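Local atomic coordinates of carbohydrate binding family 6 (Clostridium thermocellum, PDB entry 5A8D), a protein that probably hydrolyses terminal alpha-L-arabinofuranosidic linkages in plant cell-wall polysaccharides, as a glycoside hydrolase of family 43. Residues F210-M215 with N266-I271; C302-F307 with K315-T320. All coordinates share one frame; numbering follows the deposited sequence.

Contact 1: residues F210-M215 with N266-I271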
ATOM      1  N   PHE A 210      11.803   5.981 -46.186  1.00 15.46           N
ATOM      2  CA  PHE A 210      11.338   6.690 -47.398  1.00 15.30           C
ATOM      3  C   PHE A 210      12.183   6.308 -48.622  1.00 15.58           C
ATOM      4  O   PHE A 210      11.645   5.848 -49.644  1.00 15.67           O
ATOM      5  CB  PHE A 210      11.372   8.184 -47.125  1.00 15.50           C
ATOM      6  CG  PHE A 210      10.869   9.049 -48.284  1.00 15.97           C
ATOM      7  CD1 PHE A 210       9.538   9.063 -48.649  1.00 17.75           C
ATOM      8  CD2 PHE A 210      11.709   9.952 -48.883  1.00 17.86           C
ATOM      9  CE1 PHE A 210       9.093   9.878 -49.682  1.00 18.95           C
ATOM     10  CE2 PHE A 210      11.289  10.760 -49.933  1.00 17.95           C
ATOM     11  CZ  PHE A 210       9.978  10.698 -50.352  1.00 18.88           C
ATOM     12  N   GLU A 211      13.478   6.536 -48.563  1.00 14.99           N
ATOM     13  CA  GLU A 211      14.375   6.338 -49.686  1.00 17.05           C
ATOM     14  C   GLU A 211      15.798   6.129 -49.177  1.00 15.85           C
ATOM     15  O   GLU A 211      16.096   6.273 -47.974  1.00 15.22           O
ATOM     16  CB  GLU A 211      14.399   7.610 -50.625  1.00 17.20           C
ATOM     17  CG  GLU A 211      13.179   7.903 -51.437  1.00 21.27           C
ATOM     18  CD  GLU A 211      13.272   9.157 -52.293  1.00 22.75           C
ATOM     19  OE1 GLU A 211      14.265   9.915 -52.234  1.00 22.17           O
ATOM     20  OE2 GLU A 211      12.244   9.425 -53.017  1.00 22.61           O
ATOM     21  N   ALA A 212      16.691   5.899 -50.131  1.00 14.19           N
ATOM     22  CA  ALA A 212      18.133   6.107 -49.913  1.00 14.56           C
ATOM     23  C   ALA A 212      18.733   5.130 -48.900  1.00 15.87           C
ATOM     24  O   ALA A 212      19.568   5.554 -48.094  1.00 16.83           O
ATOM     25  CB  ALA A 212      18.446   7.549 -49.545  1.00 15.94           C
ATOM     26  N   ALA A 213      18.370   3.857 -49.016  1.00 15.39           N
ATOM     27  CA  ALA A 213      18.992   2.776 -48.230  1.00 16.73           C
ATOM     28  C   ALA A 213      20.506   2.770 -48.437  1.00 19.05           C
ATOM     29  O   ALA A 213      21.018   2.870 -49.576  1.00 18.22           O
ATOM     30  CB  ALA A 213      18.404   1.454 -48.610  1.00 17.92           C
ATOM     31  N   TYR A 214      21.260   2.687 -47.339  1.00 17.22           N
ATOM     32  CA  TYR A 214      22.719   2.790 -47.457  1.00 15.16           C
ATOM     33  C   TYR A 214      23.341   1.965 -46.330  1.00 16.63           C
ATOM     34  O   TYR A 214      22.832   1.966 -45.236  1.00 16.02           O
ATOM     35  CB  TYR A 214      23.189   4.232 -47.343  1.00 17.08           C
ATOM     36  CG  TYR A 214      24.604   4.469 -47.739  1.00 16.02           C
ATOM     37  CD1 TYR A 214      24.961   4.750 -49.076  1.00 18.15           C
ATOM     38  CD2 TYR A 214      25.646   4.420 -46.813  1.00 17.20           C
ATOM     39  CE1 TYR A 214      26.261   4.954 -49.474  1.00 18.35           C
ATOM     40  CE2 TYR A 214      26.937   4.556 -47.206  1.00 16.35           C
ATOM     41  CZ  TYR A 214      27.278   4.906 -48.523  1.00 17.35           C
ATOM     42  OH  TYR A 214      28.582   5.091 -48.848  1.00 19.28           O
ATOM     43  N   MET A 215      24.448   1.289 -46.605  1.00 15.45           N
ATOM     44  CA  MET A 215      25.107   0.441 -45.635  1.00 15.35           C
ATOM     45  C   MET A 215      26.578   0.765 -45.581  1.00 15.39           C
ATOM     46  O   MET A 215      27.244   0.858 -46.617  1.00 15.38           O
ATOM     47  CB  MET A 215      24.934  -1.023 -46.016  1.00 16.23           C
ATOM     48  CG  MET A 215      25.697  -1.995 -45.105  1.00 16.84           C
ATOM     49  SD  MET A 215      25.331  -1.889 -43.367  1.00 18.09           S
ATOM     50  CE  MET A 215      23.567  -2.076 -43.288  1.00 18.54           C
ATOM     51  N   ASN A 266      15.239  14.808 -51.447  1.00 35.97           N
ATOM     52  CA  ASN A 266      16.586  14.274 -51.682  1.00 30.10           C
ATOM     53  C   ASN A 266      17.562  14.280 -50.487  1.00 26.74           C
ATOM     54  O   ASN A 266      18.398  15.172 -50.286  1.00 28.81           O
ATOM     55  CB  ASN A 266      17.245  14.920 -52.906  1.00 28.07           C
ATOM     56  CG  ASN A 266      18.541  14.209 -53.297  1.00 24.94           C
ATOM     57  OD1 ASN A 266      18.823  13.112 -52.815  1.00 22.78           O
ATOM     58  ND2 ASN A 266      19.308  14.810 -54.180  1.00 22.90           N
ATOM     59  N   ASN A 267      17.520  13.164 -49.781  1.00 22.30           N
ATOM     60  CA  ASN A 267      18.479  12.829 -48.734  1.00 21.20           C
ATOM     61  C   ASN A 267      19.366  11.670 -49.132  1.00 20.25           C
ATOM     62  O   ASN A 267      19.816  10.866 -48.264  1.00 18.12           O
ATOM     63  CB  ASN A 267      17.717  12.569 -47.417  1.00 20.81           C
ATOM     64  CG  ASN A 267      17.486  13.828 -46.638  1.00 23.38           C
ATOM     65  OD1 ASN A 267      18.344  14.694 -46.576  1.00 24.26           O
ATOM     66  ND2 ASN A 267      16.338  13.961 -46.047  1.00 22.50           N
ATOM     67  N   HIS A 268      19.652  11.552 -50.439  1.00 18.11           N
ATOM     68  CA  HIS A 268      20.652  10.618 -50.906  1.00 16.73           C
ATOM     69  C   HIS A 268      21.999  11.053 -50.389  1.00 17.72           C
ATOM     70  O   HIS A 268      22.297  12.224 -50.292  1.00 18.25           O
ATOM     71  CB  HIS A 268      20.630  10.439 -52.432  1.00 18.36           C
ATOM     72  CG  HIS A 268      19.372   9.791 -52.860  1.00 18.21           C
ATOM     73  ND1 HIS A 268      18.221  10.503 -53.092  1.00 20.66           N
ATOM     74  CD2 HIS A 268      19.032   8.485 -52.902  1.00 19.09           C
ATOM     75  CE1 HIS A 268      17.238   9.655 -53.340  1.00 20.03           C
ATOM     76  NE2 HIS A 268      17.700   8.433 -53.196  1.00 19.60           N
ATOM     77  N   HIS A 269      22.782  10.070 -49.985  1.00 17.14           N
ATOM     78  CA  HIS A 269      24.010  10.372 -49.190  1.00 16.41           C
ATOM     79  C   HIS A 269      24.989   9.239 -49.298  1.00 17.19           C
ATOM     80  O   HIS A 269      24.630   8.114 -49.697  1.00 16.37           O
ATOM     81  CB  HIS A 269      23.665  10.603 -47.699  1.00 17.04           C
ATOM     82  CG  HIS A 269      23.088   9.401 -47.019  1.00 17.08           C
ATOM     83  ND1 HIS A 269      21.799   8.977 -47.229  1.00 17.08           N
ATOM     84  CD2 HIS A 269      23.645   8.496 -46.175  1.00 18.11           C
ATOM     85  CE1 HIS A 269      21.590   7.848 -46.570  1.00 18.69           C
ATOM     86  NE2 HIS A 269      22.703   7.523 -45.937  1.00 17.61           N
ATOM     87  N   ALA A 270      26.218   9.524 -48.922  1.00 15.73           N
ATOM     88  CA  ALA A 270      27.247   8.511 -48.766  1.00 16.06           C
ATOM     89  C   ALA A 270      27.924   8.738 -47.436  1.00 15.96           C
ATOM     90  O   ALA A 270      28.031   9.885 -46.986  1.00 15.96           O
ATOM     91  CB  ALA A 270      28.266   8.549 -49.900  1.00 18.62           C
ATOM     92  N   ILE A 271      28.492   7.658 -46.881  1.00 16.48           N
ATOM     93  CA  ILE A 271      29.257   7.703 -45.651  1.00 15.69           C
ATOM     94  C   ILE A 271      30.531   6.935 -45.926  1.00 16.32           C
ATOM     95  O   ILE A 271      30.464   5.744 -46.308  1.00 17.52           O
ATOM     96  CB  ILE A 271      28.513   7.129 -44.434  1.00 16.04           C
ATOM     97  CG1 ILE A 271      27.205   7.906 -44.216  1.00 17.03           C
ATOM     98  CG2 ILE A 271      29.407   7.123 -43.194  1.00 18.04           C
ATOM     99  CD1 ILE A 271      26.325   7.433 -43.054  1.00 18.25           C
TER
HETATM  100  O   HOH W   1      15.574  11.226 -50.172  1.00 22.02           O
HETATM  101  O   HOH W   2      21.788   7.314 -50.029  1.00 25.19           O
HETATM  102  O   HOH W   3      31.187   3.648 -47.918  1.00 30.78           O

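Contact 2: residues C302-F307 with K315-T320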
ATOM      1  N   CYS A 302      27.551  18.746 -49.907  1.00 22.92           N
ATOM      2  CA  CYS A 302      28.121  19.159 -48.629  1.00 20.66           C
ATOM      3  C   CYS A 302      28.886  17.985 -48.070  1.00 19.28           C
ATOM      4  O   CYS A 302      28.463  16.835 -48.236  1.00 18.38           O
ATOM      5  CB  CYS A 302      26.994  19.514 -47.696  1.00 22.54           C
ATOM      6  SG  CYS A 302      25.992  20.914 -48.356  1.00 25.78           S
ATOM      7  N   ILE A 303      29.957  18.287 -47.332  1.00 20.82           N
ATOM      8  CA  ILE A 303      30.757  17.255 -46.686  1.00 21.49           C
ATOM      9  C   ILE A 303      30.937  17.636 -45.218  1.00 23.02           C
ATOM     10  O   ILE A 303      31.440  18.724 -44.917  1.00 30.28           O
ATOM     11  CB  ILE A 303      32.112  17.099 -47.367  1.00 24.81           C
ATOM     12  CG1 ILE A 303      31.944  16.703 -48.841  1.00 27.60           C
ATOM     13  CG2 ILE A 303      32.988  16.055 -46.611  1.00 27.53           C
ATOM     14  CD1 ILE A 303      33.235  16.950 -49.629  1.00 34.05           C
ATOM     15  N   ASP A 304      30.458  16.785 -44.321  1.00 19.47           N
ATOM     16  CA  ASP A 304      30.620  16.965 -42.876  1.00 19.79           C
ATOM     17  C   ASP A 304      31.419  15.784 -42.337  1.00 18.03           C
ATOM     18  O   ASP A 304      31.318  14.673 -42.814  1.00 18.46           O
ATOM     19  CB  ASP A 304      29.275  16.931 -42.196  1.00 21.73           C
ATOM     20  CG  ASP A 304      28.355  18.152 -42.575  1.00 27.55           C
ATOM     21  OD1 ASP A 304      28.776  19.101 -43.231  1.00 29.63           O
ATOM     22  OD2 ASP A 304      27.190  18.086 -42.234  1.00 34.71           O
ATOM     23  N   GLN A 305      32.200  16.032 -41.305  1.00 17.77           N
ATOM     24  CA  GLN A 305      32.961  14.968 -40.668  1.00 18.06           C
ATOM     25  C   GLN A 305      32.064  14.319 -39.603  1.00 19.24           C
ATOM     26  O   GLN A 305      31.362  15.017 -38.827  1.00 20.35           O
ATOM     27  CB  GLN A 305      34.226  15.510 -40.040  1.00 19.91           C
ATOM     28  CG  GLN A 305      35.126  14.400 -39.539  1.00 21.94           C
ATOM     29  CD  GLN A 305      36.488  14.872 -39.083  1.00 23.18           C
ATOM     30  OE1 GLN A 305      36.885  16.020 -39.293  1.00 23.73           O
ATOM     31  NE2 GLN A 305      37.245  13.949 -38.465  1.00 23.47           N
ATOM     32  N   MET A 306      32.113  13.000 -39.538  1.00 18.35           N
ATOM     33  CA  MET A 306      31.293  12.224 -38.628  1.00 18.64           C
ATOM     34  C   MET A 306      32.130  11.594 -37.530  1.00 18.28           C
ATOM     35  O   MET A 306      33.290  11.180 -37.771  1.00 19.40           O
ATOM     36  CB  MET A 306      30.574  11.142 -39.398  1.00 19.97           C
ATOM     37  CG  MET A 306      29.457  10.530 -38.601  1.00 22.76           C
ATOM     38  SD  MET A 306      28.438   9.399 -39.622  1.00 28.32           S
ATOM     39  CE  MET A 306      29.476   8.132 -39.473  1.00 19.45           C
ATOM     40  N   PHE A 307      31.599  11.596 -36.297  1.00 18.29           N
ATOM     41  CA  PHE A 307      32.286  11.079 -35.135  1.00 17.05           C
ATOM     42  C   PHE A 307      31.405  10.036 -34.478  1.00 18.56           C
ATOM     43  O   PHE A 307      30.160  10.166 -34.470  1.00 17.44           O
ATOM     44  CB  PHE A 307      32.606  12.199 -34.146  1.00 19.58           C
ATOM     45  CG  PHE A 307      33.550  13.214 -34.696  1.00 20.36           C
ATOM     46  CD1 PHE A 307      33.079  14.221 -35.520  1.00 20.56           C
ATOM     47  CD2 PHE A 307      34.917  13.089 -34.527  1.00 24.83           C
ATOM     48  CE1 PHE A 307      33.937  15.132 -36.096  1.00 22.88           C
ATOM     49  CE2 PHE A 307      35.798  14.017 -35.085  1.00 24.15           C
ATOM     50  CZ  PHE A 307      35.315  15.042 -35.862  1.00 24.64           C
ATOM     51  N   LYS A 315      28.055  10.111 -32.747  1.00 18.70           N
ATOM     52  CA  LYS A 315      28.169  11.201 -31.767  1.00 19.17           C
ATOM     53  C   LYS A 315      27.647  12.500 -32.373  1.00 19.11           C
ATOM     54  O   LYS A 315      26.800  13.194 -31.758  1.00 21.42           O
ATOM     55  CB  LYS A 315      29.620  11.380 -31.341  1.00 19.54           C
ATOM     56  CG  LYS A 315      29.841  12.520 -30.338  1.00 20.12           C
ATOM     57  CD  LYS A 315      31.311  12.744 -30.032  1.00 20.09           C
ATOM     58  CE  LYS A 315      31.496  13.912 -29.115  1.00 21.95           C
ATOM     59  NZ  LYS A 315      32.901  14.110 -28.697  1.00 22.14           N
ATOM     60  N   GLN A 316      28.160  12.837 -33.544  1.00 17.20           N
ATOM     61  CA  GLN A 316      27.891  14.122 -34.157  1.00 18.35           C
ATOM     62  C   GLN A 316      28.379  14.139 -35.577  1.00 19.31           C
ATOM     63  O   GLN A 316      29.225  13.314 -35.960  1.00 17.85           O
ATOM     64  CB  GLN A 316      28.577  15.264 -33.373  1.00 18.30           C
ATOM     65  CG  GLN A 316      30.112  15.188 -33.390  1.00 18.91           C
ATOM     66  CD  GLN A 316      30.784  16.295 -32.639  1.00 18.58           C
ATOM     67  OE1 GLN A 316      30.177  17.348 -32.351  1.00 20.34           O
ATOM     68  NE2 GLN A 316      32.028  16.063 -32.218  1.00 20.22           N
ATOM     69  N   VAL A 317      27.851  15.085 -36.348  1.00 19.19           N
ATOM     70  CA  VAL A 317      28.360  15.456 -37.663  1.00 19.37           C
ATOM     71  C   VAL A 317      28.707  16.943 -37.604  1.00 21.95           C
ATOM     72  O   VAL A 317      27.934  17.742 -37.065  1.00 21.49           O
ATOM     73  CB  VAL A 317      27.416  15.104 -38.849  1.00 23.69           C
ATOM     74  CG1 VAL A 317      27.135  13.637 -38.841  1.00 23.76           C
ATOM     75  CG2 VAL A 317      26.098  15.826 -38.767  1.00 28.20           C
ATOM     76  N   VAL A 318      29.914  17.294 -38.052  1.00 19.58           N
ATOM     77  CA  VAL A 318      30.423  18.636 -37.922  1.00 21.50           C
ATOM     78  C   VAL A 318      30.720  19.190 -39.314  1.00 22.88           C
ATOM     79  O   VAL A 318      31.390  18.544 -40.085  1.00 20.69           O
ATOM     80  CB  VAL A 318      31.716  18.647 -37.081  1.00 20.52           C
ATOM     81  CG1 VAL A 318      32.217  20.048 -36.853  1.00 24.05           C
ATOM     82  CG2 VAL A 318      31.472  17.953 -35.742  1.00 21.86           C
ATOM     83  N   PRO A 319      30.230  20.400 -39.641  1.00 26.15           N
ATOM     84  CA  PRO A 319      30.569  20.990 -40.950  1.00 28.38           C
ATOM     85  C   PRO A 319      32.070  21.126 -41.198  1.00 25.35           C
ATOM     86  O   PRO A 319      32.757  21.607 -40.374  1.00 26.33           O
ATOM     87  CB  PRO A 319      29.943  22.412 -40.873  1.00 30.32           C
ATOM     88  CG  PRO A 319      28.878  22.287 -39.820  1.00 33.30           C
ATOM     89  CD  PRO A 319      29.514  21.374 -38.788  1.00 31.49           C
ATOM     90  N   THR A 320      32.577  20.673 -42.333  1.00 24.27           N
ATOM     91  CA  THR A 320      33.920  21.027 -42.698  1.00 26.78           C
ATOM     92  C   THR A 320      34.037  22.508 -43.107  1.00 30.63           C
ATOM     93  O   THR A 320      33.192  23.027 -43.828  1.00 30.97           O
ATOM     94  CB  THR A 320      34.480  20.152 -43.801  1.00 27.49           C
ATOM     95  OG1 THR A 320      33.659  20.246 -44.973  1.00 27.57           O
ATOM     96  CG2 THR A 320      34.561  18.694 -43.323  1.00 26.16           C
TER

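Contact 1: residues F210-M215 with N266-I271
In the beta-propeller of a family 43 glycoside hydrolase, strands 212-218 and 269-274 are edge strands of two different blades, lying side by side near the centre of the chain; Tyr214 and His269 meet across the gap. The short segments run almost parallel, 8° apart, but with axes 7.8 Å from each other the backbones stand too far apart to pair as a sheet, and side chains and waters fill the seam. The Tyr214 and His269 rings meet at a slant, with planes 47° apart, and Tyr214 CB lies 3.6 Å from His269 NE2. Tyr214 chi1 of -167° turns the ring away from its own N and over the backbone of 269-271, its CZ 3.6 Å from Ala270 CA. A water donates to Ile271 O and also touches Tyr214 OH. At the other end the methyl of Ala212 packs 3.5 Å from His268 CD2, and Glu211 OE1 comes within 3.2 Å of His268 CE1. A second water donates to Glu211 OE1 and accepts from Asn267 N, bridging the two segments just ahead of the strands. Asn266 OD1 accepts from the backbone N of His268, an Asx turn, and from its ring ND1 (2.7 Å), the two donors coming from opposite faces of the amide plane. Asp162 OD2 bonds both His268 NE2 and Ala212 N, linking the segments. The His269 ring is held at both nitrogens, ND1 donating to Asn267 O and NE2 bonded to Ser225 OG. A glycerol, probably from the crystallisation liquor, lies beside Tyr214 and may mark a pocket. Behind the seam, Ala213 and Met215 pack on strands 221-228 and 173-178, whereas Ala270 and Ile271 rest on strand 277-283.

Contact 2: residues C302-F307 with K315-T320
Phe307 packs on Gln316 and Val318 in the beta hairpin of strands 301-308 and 314-319, the outer half of a four-stranded propeller blade. The ring touches Gln316 CG through CD1 and Val318 CG2 through CE1, the latter pair 3.8 Å apart. The glutamine amide is turned 61° from the ring plane. On the other face, Met306 CG meets Val317 CG1 at 3.9 Å. Backbone bonds set this register: Gln305 and Val318 exchange N-H and C=O in a hydrogen-bonded pair, and Phe307 N donates to Gln316 O. Where the hairpin nears its turn, Lys315 and Gln316 both face Phe307 in a classic beta bulge; Lys315 N gives Phe307 O a 2.7 Å bond, and Gln316 N adds a weak one.

Further out, Asp304 forms a salt bridge with Arg291 and accepts from Tyr282 OH, and Val317 leans on strand 250-256. The face with Gln305 and Gln316 abuts a second subunit: Gln305 NE2 bonds to Asp28 of the second subunit and Gln316 OE1 to the backbone N of Phe230 of that subunit. At the open end, Thr320 OG1, swung between backbone N and carbonyl carbon (chi1 59°), donates to Ile303 O at 2.7 Å.

Overall arrangement
Both segments of contact 1 precede those of contact 2 in the sequence, and the centres of the two contacts lie about 16 Å apart. Both reach the four-stranded antiparallel sheet ordered 269-274, 277-283, 301-308, 314-319: contact 1 uses its first strand and contact 2 its last two. The blade thus spans from the propeller core to its rim: the centre of contact 1 lies about 5 Å from the centre of the chain, that of contact 2 about 17 Å. Inside the blade the two contacts touch directly, Ile271 CG2 lying 3.9 Å from Met306 CE. One end of the sheet therefore faces a neighbouring blade near the middle of the propeller, while the other takes part in subunit packing.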